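Local coordinates for putative flagellar protein FliS (Parabacteroides merdae ATCC 43184, PDB 4YOK) that is of unknown function, despite its flagellar name, and pairs a prealbumin-like N-terminal domain with a C-terminal domain of the E-set clan, at residues A[182-187]-A[198-203]; A[114-119]-A[136-141]. All coordinates share one frame; numbering follows the deposited sequence.

Interaction 1 (A[182-187]-A[198-203])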
loop_
_atom_site.group_PDB
_atom_site.type_symbol
_atom_site.label_atom_id
_atom_site.label_comp_id
_atom_site.label_asym_id
_atom_site.label_seq_id
_atom_site.Cartn_x
_atom_site.Cartn_y
_atom_site.Cartn_z
ATOM N N TYR A 182 -12.715 5.784 9.827
ATOM C CA TYR A 182 -12.188 4.752 8.923
ATOM C C TYR A 182 -11.127 3.928 9.635
ATOM O O TYR A 182 -10.368 4.476 10.429
ATOM C CB TYR A 182 -11.593 5.413 7.668
ATOM C CG TYR A 182 -12.589 6.186 6.834
ATOM C CD1 TYR A 182 -12.970 7.479 7.185
ATOM C CD2 TYR A 182 -13.123 5.642 5.665
ATOM C CE1 TYR A 182 -13.872 8.203 6.410
ATOM C CE2 TYR A 182 -14.020 6.366 4.874
ATOM C CZ TYR A 182 -14.380 7.650 5.246
ATOM O OH TYR A 182 -15.255 8.385 4.471
ATOM N N ALA A 183 -11.096 2.614 9.391
ATOM C CA ALA A 183 -10.142 1.725 10.044
ATOM C C ALA A 183 -9.248 1.061 9.028
ATOM O O ALA A 183 -9.636 0.883 7.864
ATOM C CB ALA A 183 -10.872 0.666 10.869
ATOM N N ARG A 184 -8.060 0.650 9.480
ATOM C CA ARG A 184 -7.106 -0.065 8.634
ATOM C C ARG A 184 -6.131 -0.828 9.516
ATOM O O ARG A 184 -5.878 -0.432 10.665
ATOM C CB ARG A 184 -6.337 0.921 7.706
ATOM C CG ARG A 184 -5.886 0.297 6.387
ATOM C CD ARG A 184 -5.116 1.313 5.535
ATOM N NE ARG A 184 -4.984 0.903 4.127
ATOM C CZ ARG A 184 -4.144 1.461 3.255
ATOM N NH1 ARG A 184 -3.347 2.456 3.633
ATOM N NH2 ARG A 184 -4.075 1.007 2.003
ATOM N N VAL A 185 -5.536 -1.889 8.971
ATOM C CA VAL A 185 -4.474 -2.572 9.706
ATOM C C VAL A 185 -3.237 -2.597 8.799
ATOM O O VAL A 185 -3.383 -2.579 7.568
ATOM C CB VAL A 185 -4.820 -3.961 10.284
ATOM C CG1 VAL A 185 -5.849 -3.842 11.417
ATOM C CG2 VAL A 185 -5.285 -4.936 9.204
ATOM N N GLY A 186 -2.063 -2.603 9.413
ATOM C CA GLY A 186 -0.799 -2.634 8.678
ATOM C C GLY A 186 0.152 -3.679 9.218
ATOM O O GLY A 186 0.106 -4.001 10.404
ATOM N N VAL A 187 0.999 -4.237 8.342
ATOM C CA VAL A 187 2.019 -5.223 8.696
ATOM C C VAL A 187 3.328 -4.794 8.025
ATOM O O VAL A 187 3.402 -4.672 6.796
ATOM C CB VAL A 187 1.636 -6.691 8.340
ATOM C CG1 VAL A 187 2.803 -7.648 8.611
ATOM C CG2 VAL A 187 0.385 -7.139 9.110
ATOM N N SER A 198 -4.410 -3.627 4.984
ATOM C CA SER A 198 -5.725 -4.104 4.600
ATOM C C SER A 198 -6.382 -2.997 3.763
ATOM O O SER A 198 -5.891 -1.865 3.798
ATOM C CB SER A 198 -6.559 -4.350 5.864
ATOM O OG SER A 198 -6.861 -3.134 6.539
ATOM N N PRO A 199 -7.513 -3.224 3.066
ATOM C CA PRO A 199 -8.259 -2.069 2.522
ATOM C C PRO A 199 -8.730 -1.182 3.679
ATOM O O PRO A 199 -8.814 -1.649 4.831
ATOM C CB PRO A 199 -9.493 -2.722 1.855
ATOM C CG PRO A 199 -9.144 -4.161 1.703
ATOM C CD PRO A 199 -8.254 -4.488 2.850
ATOM N N VAL A 200 -9.035 0.082 3.395
ATOM C CA VAL A 200 -9.598 0.983 4.397
ATOM C C VAL A 200 -11.074 0.613 4.514
ATOM O O VAL A 200 -11.720 0.431 3.478
ATOM C CB VAL A 200 -9.390 2.463 3.982
ATOM C CG1 VAL A 200 -10.137 3.437 4.908
ATOM C CG2 VAL A 200 -7.914 2.799 3.908
ATOM N N VAL A 201 -11.586 0.475 5.744
ATOM C CA VAL A 201 -12.979 0.132 6.051
ATOM C C VAL A 201 -13.658 1.321 6.748
ATOM O O VAL A 201 -13.188 1.741 7.808
ATOM C CB VAL A 201 -13.024 -1.163 6.940
ATOM C CG1 VAL A 201 -14.456 -1.513 7.359
ATOM C CG2 VAL A 201 -12.383 -2.350 6.210
ATOM N N ARG A 202 -14.775 1.823 6.192
ATOM C CA ARG A 202 -15.526 2.893 6.826
ATOM C C ARG A 202 -16.387 2.297 7.960
ATOM O O ARG A 202 -17.197 1.401 7.718
ATOM C CB ARG A 202 -16.398 3.686 5.819
ATOM C CG ARG A 202 -16.986 4.900 6.486
ATOM C CD ARG A 202 -17.732 5.803 5.535
ATOM N NE ARG A 202 -18.315 6.917 6.268
ATOM C CZ ARG A 202 -18.969 7.924 5.701
ATOM N NH1 ARG A 202 -19.115 7.974 4.384
ATOM N NH2 ARG A 202 -19.464 8.900 6.445
ATOM N N LEU A 203 -16.207 2.794 9.185
ATOM C CA LEU A 203 -16.955 2.303 10.351
ATOM C C LEU A 203 -18.126 3.209 10.692
ATOM O O LEU A 203 -19.104 2.734 11.278
ATOM C CB LEU A 203 -16.047 2.129 11.580
ATOM C CG LEU A 203 -14.843 1.192 11.438
ATOM C CD1 LEU A 203 -14.067 1.140 12.727
ATOM C CD2 LEU A 203 -15.269 -0.220 11.042
#
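The beta hairpin of strands 182-189 and 196-202, at one margin of a four-stranded antiparallel sheet in the C-terminal E-set-like domain, brings Tyr182 to Val185 against Ser198 to Leu203. Ala183 and Val201 form the antiparallel hydrogen-bonded pair: Ala183 N lies 2.8 Å from Val201 O, and Val201 N donates in return to Ala183 O. Further along, the regular ladder gives way to a side chain. Ser198 OG sits between its own backbone N and carbonyl carbon (chi1 68°), from where it accepts the N-H of Val185 at 3.0 Å between OG and N while donating to Pro199 O. Ser198 N in turn donates to Val185 O, so backbone and hydroxyl together hold this serine to Val185. Its carbonyl is used as well: Arg184, extended from CG to NE, delivers NE to Ser198 O at 2.9 Å, nearly along the C=O axis, though the N-H points to it at only 146° and the oxygen is tilted from the guanidinium plane. NH1 and NH2 of the same guanidinium bond to Ala144 O and Leu25 O, the latter in the N-terminal domain, while Val200 CG2 lies over one guanidinium face, 3.5 Å from Arg184 NE. The other methyl of this valine, CG1, meets Tyr182 CB. Ala183 CB turns to the other face of the sheet, where Leu203 CD1 reaches it at 3.7 Å. Tyr182 pairs with Arg202 at the non-hydrogen-bonded position, and Arg202 CG lies over one ring face, offset toward the rim, in a CH-pi contact 4.1 Å from the centroid of the Tyr182 ring.

Interaction 2 (A[114-119]-A[136-141])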
loop_
_atom_site.group_PDB
_atom_site.type_symbol
_atom_site.label_atom_id
_atom_site.label_comp_id
_atom_site.label_asym_id
_atom_site.label_seq_id
_atom_site.Cartn_x
_atom_site.Cartn_y
_atom_site.Cartn_z
ATOM N N SER A 114 -14.960 1.450 23.988
ATOM C CA SER A 114 -13.742 1.148 24.733
ATOM C C SER A 114 -12.570 0.657 23.847
ATOM O O SER A 114 -11.412 0.930 24.178
ATOM C CB SER A 114 -14.070 0.119 25.822
ATOM O OG SER A 114 -13.293 -1.073 25.883
ATOM N N ALA A 115 -12.847 -0.055 22.742
ATOM C CA ALA A 115 -11.731 -0.635 21.990
ATOM C C ALA A 115 -11.932 -0.728 20.486
ATOM O O ALA A 115 -13.055 -0.753 19.996
ATOM C CB ALA A 115 -11.483 -2.044 22.510
HETATM N N MSE A 116 -10.808 -0.802 19.771
HETATM C CA MSE A 116 -10.767 -1.160 18.371
HETATM C C MSE A 116 -10.412 -2.633 18.358
HETATM O O MSE A 116 -9.364 -3.015 18.909
HETATM C CB MSE A 116 -9.772 -0.329 17.571
HETATM C CG MSE A 116 -9.597 -0.901 16.178
HETATM SE SE MSE A 116 -8.412 0.180 15.115
HETATM C CE MSE A 116 -8.546 -0.849 13.521
ATOM N N ASN A 117 -11.304 -3.450 17.798
ATOM C CA ASN A 117 -11.145 -4.901 17.670
ATOM C C ASN A 117 -10.781 -5.230 16.229
ATOM O O ASN A 117 -11.403 -4.709 15.295
ATOM C CB ASN A 117 -12.435 -5.610 18.112
ATOM C CG ASN A 117 -12.781 -5.303 19.553
ATOM O OD1 ASN A 117 -11.956 -5.452 20.451
ATOM N ND2 ASN A 117 -13.988 -4.839 19.813
ATOM N N ALA A 118 -9.737 -6.040 16.049
ATOM C CA ALA A 118 -9.252 -6.421 14.723
ATOM C C ALA A 118 -8.880 -7.899 14.715
ATOM O O ALA A 118 -8.039 -8.343 15.506
ATOM C CB ALA A 118 -8.051 -5.557 14.319
ATOM N N SER A 119 -9.590 -8.676 13.893
ATOM C CA SER A 119 -9.290 -10.086 13.686
ATOM C C SER A 119 -8.943 -10.233 12.222
ATOM O O SER A 119 -9.656 -9.682 11.386
ATOM C CB SER A 119 -10.488 -10.959 14.063
ATOM O OG SER A 119 -10.603 -10.970 15.475
ATOM N N LEU A 136 -2.727 -1.058 14.267
ATOM C CA LEU A 136 -4.178 -0.846 14.271
ATOM C C LEU A 136 -4.363 0.643 14.119
ATOM O O LEU A 136 -3.781 1.402 14.892
ATOM C CB LEU A 136 -4.812 -1.400 15.559
ATOM C CG LEU A 136 -5.409 -2.813 15.452
ATOM C CD1 LEU A 136 -4.395 -3.842 14.991
ATOM C CD2 LEU A 136 -6.118 -3.219 16.728
ATOM N N LEU A 137 -5.077 1.072 13.063
ATOM C CA LEU A 137 -5.224 2.485 12.734
ATOM C C LEU A 137 -6.654 2.929 12.570
ATOM O O LEU A 137 -7.491 2.180 12.046
ATOM C CB LEU A 137 -4.489 2.776 11.395
ATOM C CG LEU A 137 -3.035 2.315 11.280
ATOM C CD1 LEU A 137 -2.590 2.221 9.812
ATOM C CD2 LEU A 137 -2.111 3.213 12.089
ATOM N N LEU A 138 -6.928 4.181 12.977
ATOM C CA LEU A 138 -8.205 4.846 12.745
ATOM C C LEU A 138 -7.925 6.215 12.143
ATOM O O LEU A 138 -6.918 6.848 12.486
ATOM C CB LEU A 138 -9.077 4.996 14.006
ATOM C CG LEU A 138 -9.594 3.696 14.652
ATOM C CD1 LEU A 138 -10.101 3.962 16.075
ATOM C CD2 LEU A 138 -10.710 3.059 13.809
ATOM N N SER A 139 -8.802 6.662 11.247
ATOM C CA SER A 139 -8.677 7.977 10.633
ATOM C C SER A 139 -10.051 8.633 10.526
ATOM O O SER A 139 -11.046 7.918 10.399
ATOM C CB SER A 139 -8.053 7.837 9.237
ATOM O OG SER A 139 -8.007 9.102 8.589
ATOM N N LYS A 140 -10.108 9.982 10.556
ATOM C CA LYS A 140 -11.321 10.776 10.296
ATOM C C LYS A 140 -11.630 10.852 8.791
ATOM O O LYS A 140 -12.678 11.395 8.412
ATOM C CB LYS A 140 -11.124 12.243 10.763
ATOM C CG LYS A 140 -11.165 12.481 12.250
ATOM C CD LYS A 140 -11.263 13.977 12.556
ATOM C CE LYS A 140 -9.980 14.748 12.346
ATOM N NZ LYS A 140 -9.974 16.024 13.111
ATOM N N THR A 141 -10.638 10.509 7.947
ATOM C CA THR A 141 -10.744 10.620 6.484
ATOM C C THR A 141 -10.530 9.279 5.808
ATOM O O THR A 141 -10.094 8.322 6.448
ATOM C CB THR A 141 -9.736 11.665 5.908
ATOM O OG1 THR A 141 -8.456 11.055 5.771
ATOM C CG2 THR A 141 -9.644 12.951 6.741
#
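Met116, a selenomethionine, reaches across from 115-119 to lay its SE and CE against the side chains of Leu136 and Leu138 and the backbone of Leu137. Its CG is anti to the backbone N (chi1 170°) and the chain stays extended beyond it, which brings Met116 CE within 3.5 Å of Leu137 O. The selenium meets Leu138 at the branch point, with Met116 SE 3.7 Å from Leu138 CG, the two side chains lying alongside and running opposite ways. Leu136 CB touches the same selenium at 4.0 Å. Leu136 also fills the other end of the contact: its CD2 packs on Ala118 CB at 3.9 Å and at the same distance from Met116 O.

The two sheets pack face to face here, consistent with the beta sandwich of E-set domains. Strand 115-124 belongs to a three-stranded antiparallel sheet, strand 131-139 to a four-stranded one, and no hydrogen bond joins the two segments. The axes of 115-119 and 136-139 approach to 8.6 Å, with N-to-C directions 125° apart. Val111 from one sheet and Ala183 from the other both border Met116 and Leu138, while Val185 adjoins Leu136 and Ala118.

Away from this apolar layer the segments diverge. The CB of Asn117 points away from 136-141, and its OD1 is hydrogen-bonded to Ser166 OG. At the far end of 136-141 the chain leaves the strand in an ST turn, with Thr141 N donating to Ser139 OG over 3.1 Å, and Lys140 and Thr141 lie exposed.

Strand pairing within a sheet distinguishes interaction 1 from the packing between sheets in interaction 2. They meet on the four-stranded sheet, where strand 182-189 lies between 131-139 and 196-202; Tyr182 N to Ser139 O and Leu137 N to Arg184 O are probable hydrogen bonds that continue the ladder. Strand 182-189 thus supplies side chains to both contacts. Interaction 1 is partly buried at the sheet's margin and combines backbone bonds with the buried polar side chains of Arg184 and Ser198 and, at the exposed end, Arg202 on the Tyr182 ring. The touching residues of interaction 2 are all buried, and they meet solely through apolar side chains and backbone atoms.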